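Alpha/beta hydrolase (Pseudomonas aeruginosa PAO1, PDB 4R1D) is probably a lipase of the alpha/beta hydrolase family that acts as a type VI secretion effector, binds calcium and is held in complex with its inhibitor Tli4. Local coordinates at residues Trp440-Lys446 with Thr477-Leu483; Ile290-Arg295 with Trp375-Pro380; Pro50-Ile54 with Val204-Gly208; Leu133-Gly137 with Met148-Glu152. One frame throughout, in Å; residues are numbered along the deposited sequence.

Contact 1 (Trp440-Lys446 with Thr477-Leu483); sequences WRDLIWK and TIVQGPL
At the apolar centre of this antiparallel strand pair, I478 lies against W445. I478 CG1 sits 3.5 Å from the centroid of the W445 six-membered ring, almost on its normal, a CH-pi contact over the face. I478 (chi1 m, chi2 t) also reaches W440, with CG2 3.8 Å from W440 CZ3, and L443, with CD1 4.0 Å from L443 CD1. W445 and I478 form a non-hydrogen-bonded pair with CA atoms 4.4 Å apart. The sheet's other face carries I444, K446, T477 and V479; I444 CG2 meets V479 CG2 at 3.8 Å. The axes of strands 443-446 and 477-479 approach to 4.5 Å at 137°, so the pair is strongly twisted. Strand 477-479 is an outer strand of a small mixed sheet; strand 339-342 flanks 443-446 on its other side. K446 and T477 bond both ways, K446 N to T477 O at 2.8 Å and T477 N to K446 O at 2.9 Å. V479 N donates to I444 O at 3.0 Å. Beyond this the direct pairing stops and a water bridges the backbones: it donates to D442 O and V479 O, both at 2.7 Å, and accepts from I444 N at 3.0 Å. The peptide bond before P482 is cis. At the polar edge D442 (chi1 m) pairs through OD1 with R333, while its OD2 accepts from L483 N at 3.0 Å.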
loop_
_atom_site.group_PDB
_atom_site.type_symbol
_atom_site.label_atom_id
_atom_site.label_comp_id
_atom_site.label_asym_id
_atom_site.label_seq_id
_atom_site.Cartn_x
_atom_site.Cartn_y
_atom_site.Cartn_z
ATOM N N TRP A 440 15.964 -13.826 4.728
ATOM C CA TRP A 440 15.148 -14.985 4.348
ATOM C C TRP A 440 15.494 -15.488 2.952
ATOM O O TRP A 440 14.634 -15.997 2.222
ATOM C CB TRP A 440 13.649 -14.651 4.466
ATOM C CG TRP A 440 13.308 -14.304 5.868
ATOM C CD1 TRP A 440 13.029 -13.067 6.366
ATOM C CD2 TRP A 440 13.280 -15.204 6.981
ATOM N NE1 TRP A 440 12.807 -13.143 7.725
ATOM C CE2 TRP A 440 12.955 -14.447 8.124
ATOM C CE3 TRP A 440 13.489 -16.580 7.120
ATOM C CZ2 TRP A 440 12.838 -15.018 9.387
ATOM C CZ3 TRP A 440 13.372 -17.149 8.371
ATOM C CH2 TRP A 440 13.052 -16.370 9.493
ATOM N N ARG A 441 16.769 -15.373 2.598
ATOM C CA ARG A 441 17.205 -15.678 1.243
ATOM C C ARG A 441 17.004 -17.162 0.920
ATOM O O ARG A 441 16.575 -17.513 -0.178
ATOM C CB ARG A 441 18.660 -15.258 1.058
ATOM C CG ARG A 441 19.170 -15.428 -0.361
ATOM C CD ARG A 441 19.911 -16.771 -0.551
ATOM N NE ARG A 441 20.356 -16.894 -1.928
ATOM C CZ ARG A 441 21.478 -17.494 -2.326
ATOM N NH1 ARG A 441 22.306 -18.050 -1.447
ATOM N NH2 ARG A 441 21.770 -17.516 -3.614
ATOM N N ASP A 442 17.337 -18.029 1.870
ATOM C CA ASP A 442 16.946 -19.430 1.777
ATOM C C ASP A 442 15.788 -19.616 2.717
ATOM O O ASP A 442 15.926 -19.416 3.924
ATOM C CB ASP A 442 18.084 -20.372 2.189
ATOM C CG ASP A 442 19.243 -20.339 1.221
ATOM O OD1 ASP A 442 19.012 -20.052 0.031
ATOM O OD2 ASP A 442 20.389 -20.604 1.641
ATOM N N LEU A 443 14.636 -19.973 2.167
ATOM C CA LEU A 443 13.454 -20.145 2.971
ATOM C C LEU A 443 13.408 -21.631 3.281
ATOM O O LEU A 443 13.158 -22.440 2.394
ATOM C CB LEU A 443 12.220 -19.708 2.190
ATOM C CG LEU A 443 10.981 -19.313 2.996
ATOM C CD1 LEU A 443 10.637 -20.392 4.010
ATOM C CD2 LEU A 443 11.214 -17.991 3.689
ATOM N N ILE A 444 13.658 -21.982 4.536
ATOM C CA ILE A 444 13.826 -23.385 4.914
ATOM C C ILE A 444 12.786 -23.874 5.910
ATOM O O ILE A 444 12.623 -23.305 6.981
ATOM C CB ILE A 444 15.210 -23.620 5.541
ATOM C CG1 ILE A 444 16.319 -23.224 4.564
ATOM C CG2 ILE A 444 15.351 -25.081 5.983
ATOM C CD1 ILE A 444 17.623 -22.808 5.273
ATOM N N TRP A 445 12.082 -24.942 5.542
ATOM C CA TRP A 445 11.212 -25.645 6.468
ATOM C C TRP A 445 12.017 -26.851 6.912
ATOM O O TRP A 445 12.330 -27.718 6.095
ATOM C CB TRP A 445 9.974 -26.169 5.752
ATOM C CG TRP A 445 8.857 -25.190 5.517
ATOM C CD1 TRP A 445 8.526 -24.588 4.330
ATOM C CD2 TRP A 445 7.883 -24.757 6.470
ATOM N NE1 TRP A 445 7.414 -23.796 4.495
ATOM C CE2 TRP A 445 7.002 -23.881 5.799
ATOM C CE3 TRP A 445 7.669 -25.021 7.826
ATOM C CZ2 TRP A 445 5.930 -23.262 6.441
ATOM C CZ3 TRP A 445 6.603 -24.408 8.462
ATOM C CH2 TRP A 445 5.754 -23.528 7.770
ATOM N N LYS A 446 12.357 -26.905 8.190
ATOM C CA LYS A 446 13.167 -28.002 8.703
ATOM C C LYS A 446 12.316 -28.894 9.597
ATOM O O LYS A 446 11.665 -28.416 10.523
ATOM C CB LYS A 446 14.363 -27.441 9.470
ATOM C CG LYS A 446 15.294 -28.494 10.023
ATOM C CD LYS A 446 16.384 -27.866 10.870
ATOM C CE LYS A 446 17.522 -27.350 10.016
ATOM N NZ LYS A 446 18.753 -27.130 10.834
ATOM N N THR A 477 9.427 -26.638 10.535
ATOM C CA THR A 477 9.554 -25.339 11.172
ATOM C C THR A 477 10.410 -24.439 10.305
ATOM O O THR A 477 11.496 -24.817 9.856
ATOM C CB THR A 477 10.231 -25.476 12.550
ATOM O OG1 THR A 477 9.428 -26.310 13.399
ATOM C CG2 THR A 477 10.412 -24.105 13.200
ATOM N N ILE A 478 9.936 -23.224 10.066
ATOM C CA ILE A 478 10.756 -22.287 9.318
ATOM C C ILE A 478 11.941 -21.846 10.164
ATOM O O ILE A 478 11.775 -21.372 11.289
ATOM C CB ILE A 478 9.928 -21.093 8.810
ATOM C CG1 ILE A 478 9.097 -21.546 7.599
ATOM C CG2 ILE A 478 10.846 -19.937 8.436
ATOM C CD1 ILE A 478 8.083 -20.529 7.070
ATOM N N VAL A 479 13.142 -22.044 9.634
ATOM C CA VAL A 479 14.350 -21.681 10.351
ATOM C C VAL A 479 15.237 -20.803 9.481
ATOM O O VAL A 479 15.236 -20.907 8.254
ATOM C CB VAL A 479 15.149 -22.926 10.757
ATOM C CG1 VAL A 479 14.352 -23.771 11.737
ATOM C CG2 VAL A 479 15.520 -23.737 9.522
ATOM N N GLN A 480 15.996 -19.936 10.137
ATOM C CA GLN A 480 16.911 -19.035 9.467
ATOM C C GLN A 480 17.944 -19.815 8.655
ATOM O O GLN A 480 18.479 -20.824 9.127
ATOM C CB GLN A 480 17.605 -18.179 10.527
ATOM C CG GLN A 480 18.314 -16.953 10.012
ATOM C CD GLN A 480 18.886 -16.126 11.145
ATOM O OE1 GLN A 480 18.147 -15.599 11.978
ATOM N NE2 GLN A 480 20.209 -16.025 11.196
ATOM N N GLY A 481 18.215 -19.346 7.436
ATOM C CA GLY A 481 19.259 -19.914 6.601
ATOM C C GLY A 481 20.623 -19.423 7.042
ATOM O O GLY A 481 20.734 -18.797 8.094
ATOM N N PRO A 482 21.667 -19.673 6.230
ATOM C CA PRO A 482 21.607 -20.304 4.907
ATOM C C PRO A 482 21.555 -21.827 4.955
ATOM O O PRO A 482 21.847 -22.441 5.983
ATOM C CB PRO A 482 22.920 -19.859 4.261
ATOM C CG PRO A 482 23.858 -19.742 5.402
ATOM C CD PRO A 482 23.033 -19.226 6.557
ATOM N N LEU A 483 21.187 -22.422 3.823
ATOM C CA LEU A 483 21.102 -23.865 3.680
ATOM C C LEU A 483 22.437 -24.522 4.041
ATOM O O LEU A 483 23.508 -23.982 3.757
ATOM C CB LEU A 483 20.714 -24.214 2.241
ATOM C CG LEU A 483 20.114 -25.578 1.914
ATOM C CD1 LEU A 483 18.828 -25.785 2.678
ATOM C CD2 LEU A 483 19.862 -25.679 0.412
HETATM O O HOH W 1 14.414 -19.535 6.117
#

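Contact 2 (Ile290-Arg295 with Trp375-Pro380); sequences IYHHMR and WYGLVP
Helix 289-296 meets an irregular loop here, and side chains of the helix satisfy carbonyls of the loop. This is plain structural packing: side-chain-to-backbone hydrogen bonds hold the loop on the helix around an apolar patch at L378. Y291 (chi1 t) donates from OH to Y376 O at 2.6 Å; the same OH accepts from W445 NE1. R295 folds back with chi1 to chi3 all m. Its NH1 bonds to W375 O at 2.8 Å and weakly to G377 O at 2.8 Å. R295 NH2 adds a weak bond to W375 O at 3.1 Å and has a salt bridge to D461. P380 CG lies over one face of the guanidinium, 3.5 Å from R295 CZ. A water donates to L378 O at 2.8 Å and, weakly, to M294 O at 3.4 Å. L378 (chi1 t, chi2 p) has CD1 3.8 Å from Y291 CD2 and CD2 3.7 Å from M294 SD. The CA atoms of Y291 and L378 are 6.2 Å apart. The contact is buried, with M294 also against helix 310-317, Y291 against strands 339-342 and 443-446, and W375 edge-to-face with W445.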
loop_
_atom_site.group_PDB
_atom_site.type_symbol
_atom_site.label_atom_id
_atom_site.label_comp_id
_atom_site.label_asym_id
_atom_site.label_seq_id
_atom_site.Cartn_x
_atom_site.Cartn_y
_atom_site.Cartn_z
ATOM N N ILE A 290 8.518 -12.383 1.060
ATOM C CA ILE A 290 7.049 -12.363 1.022
ATOM C C ILE A 290 6.480 -13.695 1.491
ATOM O O ILE A 290 5.421 -13.747 2.119
ATOM C CB ILE A 290 6.478 -11.990 -0.382
ATOM C CG1 ILE A 290 4.970 -11.724 -0.289
ATOM C CG2 ILE A 290 6.747 -13.089 -1.396
ATOM C CD1 ILE A 290 4.324 -11.446 -1.640
ATOM N N TYR A 291 7.198 -14.779 1.208
ATOM C CA TYR A 291 6.760 -16.084 1.690
ATOM C C TYR A 291 6.859 -16.151 3.213
ATOM O O TYR A 291 5.942 -16.597 3.876
ATOM C CB TYR A 291 7.589 -17.190 1.037
ATOM C CG TYR A 291 7.126 -18.586 1.368
ATOM C CD1 TYR A 291 7.465 -19.172 2.582
ATOM C CD2 TYR A 291 6.388 -19.330 0.458
ATOM C CE1 TYR A 291 7.063 -20.441 2.892
ATOM C CE2 TYR A 291 5.977 -20.623 0.762
ATOM C CZ TYR A 291 6.333 -21.171 1.979
ATOM O OH TYR A 291 5.932 -22.445 2.320
ATOM N N HIS A 292 7.977 -15.704 3.774
ATOM C CA HIS A 292 8.103 -15.698 5.227
ATOM C C HIS A 292 6.946 -14.936 5.854
ATOM O O HIS A 292 6.277 -15.432 6.760
ATOM C CB HIS A 292 9.411 -15.040 5.679
ATOM C CG HIS A 292 9.454 -14.783 7.153
ATOM N ND1 HIS A 292 8.890 -13.663 7.726
ATOM C CD2 HIS A 292 9.938 -15.526 8.176
ATOM C CE1 HIS A 292 9.046 -13.715 9.038
ATOM N NE2 HIS A 292 9.679 -14.836 9.338
ATOM N N HIS A 293 6.712 -13.723 5.364
ATOM C CA HIS A 293 5.717 -12.853 5.980
ATOM C C HIS A 293 4.298 -13.399 5.883
ATOM O O HIS A 293 3.550 -13.326 6.850
ATOM C CB HIS A 293 5.825 -11.435 5.410
ATOM C CG HIS A 293 7.185 -10.841 5.591
ATOM N ND1 HIS A 293 7.654 -9.787 4.836
ATOM C CD2 HIS A 293 8.190 -11.179 6.432
ATOM C CE1 HIS A 293 8.885 -9.491 5.216
ATOM N NE2 HIS A 293 9.235 -10.323 6.183
ATOM N N MET A 294 3.945 -13.968 4.731
ATOM C CA MET A 294 2.622 -14.528 4.542
ATOM C C MET A 294 2.400 -15.792 5.364
ATOM O O MET A 294 1.274 -16.095 5.738
ATOM C CB MET A 294 2.343 -14.795 3.058
ATOM C CG MET A 294 2.190 -13.509 2.243
ATOM S SD MET A 294 1.698 -13.816 0.542
ATOM C CE MET A 294 -0.021 -14.251 0.822
ATOM N N ARG A 295 3.466 -16.530 5.646
ATOM C CA ARG A 295 3.305 -17.752 6.437
ATOM C C ARG A 295 3.551 -17.558 7.940
ATOM O O ARG A 295 3.065 -18.358 8.750
ATOM C CB ARG A 295 4.187 -18.888 5.886
ATOM C CG ARG A 295 3.799 -19.387 4.491
ATOM C CD ARG A 295 2.380 -19.893 4.466
ATOM N NE ARG A 295 2.172 -20.952 5.452
ATOM C CZ ARG A 295 2.389 -22.245 5.213
ATOM N NH1 ARG A 295 2.816 -22.641 4.023
ATOM N NH2 ARG A 295 2.165 -23.148 6.163
ATOM N N TRP A 375 0.522 -27.915 2.363
ATOM C CA TRP A 375 1.119 -27.269 3.530
ATOM C C TRP A 375 2.272 -26.302 3.231
ATOM O O TRP A 375 2.513 -25.386 4.013
ATOM C CB TRP A 375 1.582 -28.311 4.554
ATOM C CG TRP A 375 2.797 -29.070 4.140
ATOM C CD1 TRP A 375 2.833 -30.203 3.379
ATOM C CD2 TRP A 375 4.158 -28.755 4.457
ATOM N NE1 TRP A 375 4.137 -30.613 3.198
ATOM C CE2 TRP A 375 4.968 -29.744 3.857
ATOM C CE3 TRP A 375 4.775 -27.730 5.185
ATOM C CZ2 TRP A 375 6.358 -29.740 3.967
ATOM C CZ3 TRP A 375 6.155 -27.737 5.305
ATOM C CH2 TRP A 375 6.932 -28.729 4.692
ATOM N N TYR A 376 3.001 -26.504 2.132
ATOM C CA TYR A 376 4.155 -25.652 1.866
ATOM C C TYR A 376 3.842 -24.541 0.871
ATOM O O TYR A 376 4.727 -23.790 0.485
ATOM C CB TYR A 376 5.409 -26.455 1.436
ATOM C CG TYR A 376 5.301 -27.175 0.103
ATOM C CD1 TYR A 376 5.662 -26.548 -1.080
ATOM C CD2 TYR A 376 4.837 -28.486 0.037
ATOM C CE1 TYR A 376 5.567 -27.209 -2.309
ATOM C CE2 TYR A 376 4.730 -29.147 -1.172
ATOM C CZ TYR A 376 5.097 -28.511 -2.339
ATOM O OH TYR A 376 4.994 -29.171 -3.541
ATOM N N GLY A 377 2.578 -24.436 0.473
ATOM C CA GLY A 377 2.163 -23.414 -0.474
ATOM C C GLY A 377 2.133 -22.042 0.165
ATOM O O GLY A 377 2.202 -21.923 1.382
ATOM N N LEU A 378 2.034 -21.003 -0.660
ATOM C CA LEU A 378 2.029 -19.629 -0.153
ATOM C C LEU A 378 0.793 -19.367 0.704
ATOM O O LEU A 378 0.875 -18.729 1.757
ATOM C CB LEU A 378 2.038 -18.661 -1.322
ATOM C CG LEU A 378 2.192 -17.193 -0.926
ATOM C CD1 LEU A 378 3.562 -16.964 -0.298
ATOM C CD2 LEU A 378 2.011 -16.322 -2.169
ATOM N N VAL A 379 -0.349 -19.843 0.224
ATOM C CA VAL A 379 -1.586 -19.825 0.988
ATOM C C VAL A 379 -2.142 -21.241 1.099
ATOM O O VAL A 379 -3.011 -21.646 0.322
ATOM C CB VAL A 379 -2.633 -18.893 0.364
ATOM C CG1 VAL A 379 -3.846 -18.774 1.285
ATOM C CG2 VAL A 379 -2.024 -17.532 0.113
ATOM N N PRO A 380 -1.624 -22.004 2.069
ATOM C CA PRO A 380 -2.121 -23.365 2.285
ATOM C C PRO A 380 -3.609 -23.324 2.593
ATOM O O PRO A 380 -4.173 -22.271 2.931
ATOM C CB PRO A 380 -1.339 -23.837 3.510
ATOM C CG PRO A 380 -0.909 -22.574 4.207
ATOM C CD PRO A 380 -0.654 -21.588 3.097
HETATM O O HOH W 2 -0.875 -17.835 3.774
#

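Contact 3 (Pro50-Ile54 with Val204-Gly208); sequences PVIFI and VWCAG
Just past the end of strand 201-206, A207 is the centre of an inverse gamma turn (phi/psi -90/64), yet its N still donates to F53 O at 2.8 Å. The pairing thus runs one residue into the turn. Before it, strands 50-54 and 204-206 run parallel, with axes 4.6 Å apart at closest and 33° between directions. The register is V51 with V204, I52 with W205 and F53 with C206, at CA-CA distances of 4.7, 4.9 and 4.9 Å. W205 bonds both ways: its N donates to V51 O at 2.8 Å and its O accepts from F53 N at 2.8 Å. Side chains alternate between faces. On one face I52 (chi1 m, chi2 m) brings CD1 to 4.1 Å from W205 CB, and its CG2 is 3.6 Å from A207 CB. On the other, V51, F53, V204 and C206 gather; F53 CB is 4.2 Å from V204 CG1. Such parallel pairing is characteristic of the central sheet of an alpha/beta hydrolase. Strand 201-206 is outermost in that sheet within this chain, and strand 250-255 pairs on the far side of 48-54. Helix 215-238 packs on the I52 and W205 face, with W205 NE1 bonded to Y234. Helix 141-155 packs on the F53 and V204 face.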
loop_
_atom_site.group_PDB
_atom_site.type_symbol
_atom_site.label_atom_id
_atom_site.label_comp_id
_atom_site.label_asym_id
_atom_site.label_seq_id
_atom_site.Cartn_x
_atom_site.Cartn_y
_atom_site.Cartn_z
ATOM N N PRO A 50 13.684 18.506 -13.237
ATOM C CA PRO A 50 13.060 17.897 -12.060
ATOM C C PRO A 50 13.617 16.517 -11.732
ATOM O O PRO A 50 13.831 15.710 -12.624
ATOM C CB PRO A 50 11.575 17.786 -12.458
ATOM C CG PRO A 50 11.390 18.792 -13.529
ATOM C CD PRO A 50 12.703 18.763 -14.302
ATOM N N VAL A 51 13.840 16.281 -10.445
ATOM C CA VAL A 51 14.197 14.967 -9.933
ATOM C C VAL A 51 12.948 14.393 -9.271
ATOM O O VAL A 51 12.448 14.967 -8.316
ATOM C CB VAL A 51 15.342 15.073 -8.921
ATOM C CG1 VAL A 51 15.627 13.719 -8.276
ATOM C CG2 VAL A 51 16.603 15.614 -9.625
ATOM N N ILE A 52 12.454 13.264 -9.779
ATOM C CA ILE A 52 11.229 12.664 -9.268
ATOM C C ILE A 52 11.591 11.494 -8.365
ATOM O O ILE A 52 12.149 10.501 -8.825
ATOM C CB ILE A 52 10.351 12.106 -10.412
ATOM C CG1 ILE A 52 10.222 13.118 -11.556
ATOM C CG2 ILE A 52 8.966 11.690 -9.870
ATOM C CD1 ILE A 52 9.575 14.440 -11.164
ATOM N N PHE A 53 11.278 11.613 -7.082
ATOM C CA PHE A 53 11.607 10.552 -6.147
ATOM C C PHE A 53 10.418 9.619 -6.047
ATOM O O PHE A 53 9.289 10.065 -5.823
ATOM C CB PHE A 53 11.950 11.135 -4.775
ATOM C CG PHE A 53 12.387 10.106 -3.790
ATOM C CD1 PHE A 53 13.695 9.663 -3.777
ATOM C CD2 PHE A 53 11.483 9.562 -2.892
ATOM C CE1 PHE A 53 14.107 8.713 -2.873
ATOM C CE2 PHE A 53 11.896 8.603 -1.977
ATOM C CZ PHE A 53 13.215 8.177 -1.982
ATOM N N ILE A 54 10.669 8.330 -6.250
ATOM C CA ILE A 54 9.629 7.334 -6.187
ATOM C C ILE A 54 9.955 6.397 -5.031
ATOM O O ILE A 54 10.977 5.706 -5.056
ATOM C CB ILE A 54 9.526 6.537 -7.502
ATOM C CG1 ILE A 54 9.435 7.492 -8.703
ATOM C CG2 ILE A 54 8.345 5.545 -7.439
ATOM C CD1 ILE A 54 9.331 6.797 -10.069
ATOM N N VAL A 204 13.474 18.521 -6.246
ATOM C CA VAL A 204 13.014 17.158 -5.959
ATOM C C VAL A 204 11.510 17.135 -5.702
ATOM O O VAL A 204 11.028 17.803 -4.788
ATOM C CB VAL A 204 13.716 16.579 -4.723
ATOM C CG1 VAL A 204 13.235 15.147 -4.457
ATOM C CG2 VAL A 204 15.257 16.611 -4.906
ATOM N N TRP A 205 10.790 16.347 -6.499
ATOM C CA TRP A 205 9.348 16.179 -6.353
ATOM C C TRP A 205 9.099 14.743 -5.921
ATOM O O TRP A 205 9.842 13.848 -6.303
ATOM C CB TRP A 205 8.642 16.441 -7.683
ATOM C CG TRP A 205 8.749 17.866 -8.117
ATOM C CD1 TRP A 205 9.844 18.475 -8.659
ATOM C CD2 TRP A 205 7.722 18.866 -8.049
ATOM N NE1 TRP A 205 9.559 19.794 -8.940
ATOM C CE2 TRP A 205 8.267 20.060 -8.565
ATOM C CE3 TRP A 205 6.396 18.867 -7.598
ATOM C CZ2 TRP A 205 7.531 21.243 -8.653
ATOM C CZ3 TRP A 205 5.664 20.044 -7.682
ATOM C CH2 TRP A 205 6.238 21.220 -8.199
ATOM N N CYS A 206 8.063 14.529 -5.121
ATOM C CA CYS A 206 7.848 13.229 -4.496
ATOM C C CYS A 206 6.645 12.514 -5.095
ATOM O O CYS A 206 5.498 12.891 -4.835
ATOM C CB CYS A 206 7.626 13.404 -3.002
ATOM S SG CYS A 206 7.542 11.843 -2.082
ATOM N N ALA A 207 6.914 11.482 -5.888
ATOM C CA ALA A 207 5.852 10.744 -6.561
ATOM C C ALA A 207 5.342 9.582 -5.724
ATOM O O ALA A 207 5.473 8.417 -6.109
ATOM C CB ALA A 207 6.330 10.249 -7.921
ATOM N N GLY A 208 4.757 9.892 -4.573
ATOM C CA GLY A 208 4.117 8.852 -3.778
ATOM C C GLY A 208 3.056 8.154 -4.620
ATOM O O GLY A 208 2.490 8.751 -5.548
#

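Contact 4 (Leu133-Gly137 with Met148-Glu152); sequences LRGWG and MGLME. With CA (calcium ion), chain C.
A salt bridge between R134 and E152 dominates the polar part of this calcium-site contact. R134 NH1 donates to E152 OE1 at 2.8 Å and more weakly to E152 OE2 at 3.3 Å. R134 NH2 donates to E152 OE2 at 3.1 Å. E152 (chi1 t, chi2 p) also binds metal: its OE2 is 2.4 Å from the calcium ion CA. Two waters each lie 2.6 Å from CA, one of them weakly bonded to R134 NH2. D156, F202 and D203 are the other protein ligands. E152 OE1 further accepts from V204 N, so both carboxylate oxygens have partners besides the arginine.

The apolar part is a Met-aromatic contact. M148 (chi1 m, chi2 t, chi3 m) lies over one face of W136: SD is 4.0 Å from the centroid of its five-membered ring, and CB is 3.9 Å from that of its six-membered ring. W136 CH2 also meets G149 CA at 3.5 Å, where the helix has no side chain.

The backbone supplies a Schellman motif. Just after helix 128-133, G135 is the first residue to leave helical angles, and its positive phi (83°) favours glycine. W136 follows with chi1 m; its CA-to-CB bond points toward segment 148-152, and its NE1 is bonded to V204 O. The contact lies beside strand 201-206: R134 makes a cation-pi contact with W205, and M148 touches V204 and C206, and F53 of strand 48-54.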
loop_
_atom_site.group_PDB
_atom_site.type_symbol
_atom_site.label_atom_id
_atom_site.label_comp_id
_atom_site.label_asym_id
_atom_site.label_seq_id
_atom_site.Cartn_x
_atom_site.Cartn_y
_atom_site.Cartn_z
ATOM N N LEU A 133 3.918 21.190 -1.215
ATOM C CA LEU A 133 3.570 21.271 -2.628
ATOM C C LEU A 133 4.366 20.268 -3.448
ATOM O O LEU A 133 3.860 19.717 -4.430
ATOM C CB LEU A 133 3.805 22.681 -3.169
ATOM C CG LEU A 133 2.698 23.658 -2.775
ATOM C CD1 LEU A 133 3.082 25.092 -3.148
ATOM C CD2 LEU A 133 1.371 23.257 -3.414
ATOM N N ARG A 134 5.611 20.041 -3.045
ATOM C CA ARG A 134 6.467 19.074 -3.737
ATOM C C ARG A 134 6.087 17.632 -3.395
ATOM O O ARG A 134 6.705 16.700 -3.905
ATOM C CB ARG A 134 7.939 19.274 -3.375
ATOM C CG ARG A 134 8.510 20.647 -3.684
ATOM C CD ARG A 134 9.017 20.757 -5.093
ATOM N NE ARG A 134 9.910 21.912 -5.208
ATOM C CZ ARG A 134 11.204 21.872 -4.909
ATOM N NH1 ARG A 134 11.750 20.728 -4.493
ATOM N NH2 ARG A 134 11.948 22.972 -5.023
ATOM N N GLY A 135 5.111 17.456 -2.504
ATOM C CA GLY A 135 4.621 16.127 -2.156
ATOM C C GLY A 135 5.422 15.354 -1.116
ATOM O O GLY A 135 5.233 14.141 -0.936
ATOM N N TRP A 136 6.304 16.039 -0.402
ATOM C CA TRP A 136 7.169 15.338 0.541
ATOM C C TRP A 136 6.395 14.763 1.734
ATOM O O TRP A 136 6.920 13.927 2.460
ATOM C CB TRP A 136 8.285 16.247 1.049
ATOM C CG TRP A 136 9.285 16.674 0.005
ATOM C CD1 TRP A 136 9.140 16.661 -1.358
ATOM C CD2 TRP A 136 10.586 17.194 0.266
ATOM N NE1 TRP A 136 10.293 17.134 -1.959
ATOM C CE2 TRP A 136 11.191 17.468 -0.980
ATOM C CE3 TRP A 136 11.303 17.449 1.436
ATOM C CZ2 TRP A 136 12.478 17.993 -1.084
ATOM C CZ3 TRP A 136 12.585 17.967 1.330
ATOM C CH2 TRP A 136 13.154 18.236 0.079
ATOM N N GLY A 137 5.151 15.211 1.922
ATOM C CA GLY A 137 4.325 14.700 3.001
ATOM C C GLY A 137 3.539 13.470 2.580
ATOM O O GLY A 137 2.650 13.017 3.293
ATOM N N MET A 148 15.647 13.306 0.300
ATOM C CA MET A 148 15.065 14.281 -0.596
ATOM C C MET A 148 15.640 15.672 -0.308
ATOM O O MET A 148 15.946 16.423 -1.223
ATOM C CB MET A 148 13.540 14.267 -0.508
ATOM C CG MET A 148 12.941 13.047 -1.224
ATOM S SD MET A 148 11.138 13.183 -1.408
ATOM C CE MET A 148 10.596 13.087 0.302
ATOM N N GLY A 149 15.811 15.991 0.968
ATOM C CA GLY A 149 16.319 17.296 1.343
ATOM C C GLY A 149 17.802 17.408 1.048
ATOM O O GLY A 149 18.303 18.484 0.715
ATOM N N LEU A 150 18.512 16.294 1.176
ATOM C CA LEU A 150 19.957 16.277 0.874
ATOM C C LEU A 150 20.221 16.526 -0.606
ATOM O O LEU A 150 21.088 17.326 -0.977
ATOM C CB LEU A 150 20.567 14.935 1.285
ATOM C CG LEU A 150 22.040 14.766 0.898
ATOM C CD1 LEU A 150 22.883 15.796 1.636
ATOM C CD2 LEU A 150 22.528 13.361 1.222
ATOM N N MET A 151 19.503 15.804 -1.461
ATOM C CA MET A 151 19.655 15.979 -2.890
ATOM C C MET A 151 19.301 17.411 -3.274
ATOM O O MET A 151 19.950 18.028 -4.124
ATOM C CB MET A 151 18.776 14.980 -3.648
ATOM C CG MET A 151 19.231 13.546 -3.499
ATOM S SD MET A 151 18.383 12.429 -4.649
ATOM C CE MET A 151 16.669 12.495 -4.047
ATOM N N GLU A 152 18.263 17.943 -2.645
ATOM C CA GLU A 152 17.826 19.300 -2.970
ATOM C C GLU A 152 18.949 20.299 -2.682
ATOM O O GLU A 152 19.289 21.128 -3.533
ATOM C CB GLU A 152 16.574 19.663 -2.167
ATOM C CG GLU A 152 15.954 21.005 -2.540
ATOM C CD GLU A 152 14.991 20.913 -3.712
ATOM O OE1 GLU A 152 14.396 19.846 -3.939
ATOM O OE2 GLU A 152 14.818 21.917 -4.420
HETATM CA CA CA C . 16.088 23.244 -5.997
HETATM O O HOH W 3 14.644 24.910 -4.668
HETATM O O HOH W 4 16.415 25.402 -7.479
#

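How the contacts relate
From the N terminus, strand 48-54 comes first and pairs with strand 201-206; contact 3 closes this loop of 149 intervening residues. Contact 4 lies within that loop as a short closure of ten residues. The two touch, with C206 N 2.8 Å from R134 O, joining the edge of the main parallel sheet to the calcium site. Contact 2 then links helix 289-296 to loop 375-380, closing a loop of 79 intervening residues. Contact 1 follows in series and closes one of 30, pairing two strands of the small mixed sheet. Contacts 1 and 2 also touch, through W445 and Y291. The two pairs lie on opposite sides of the chain's centre.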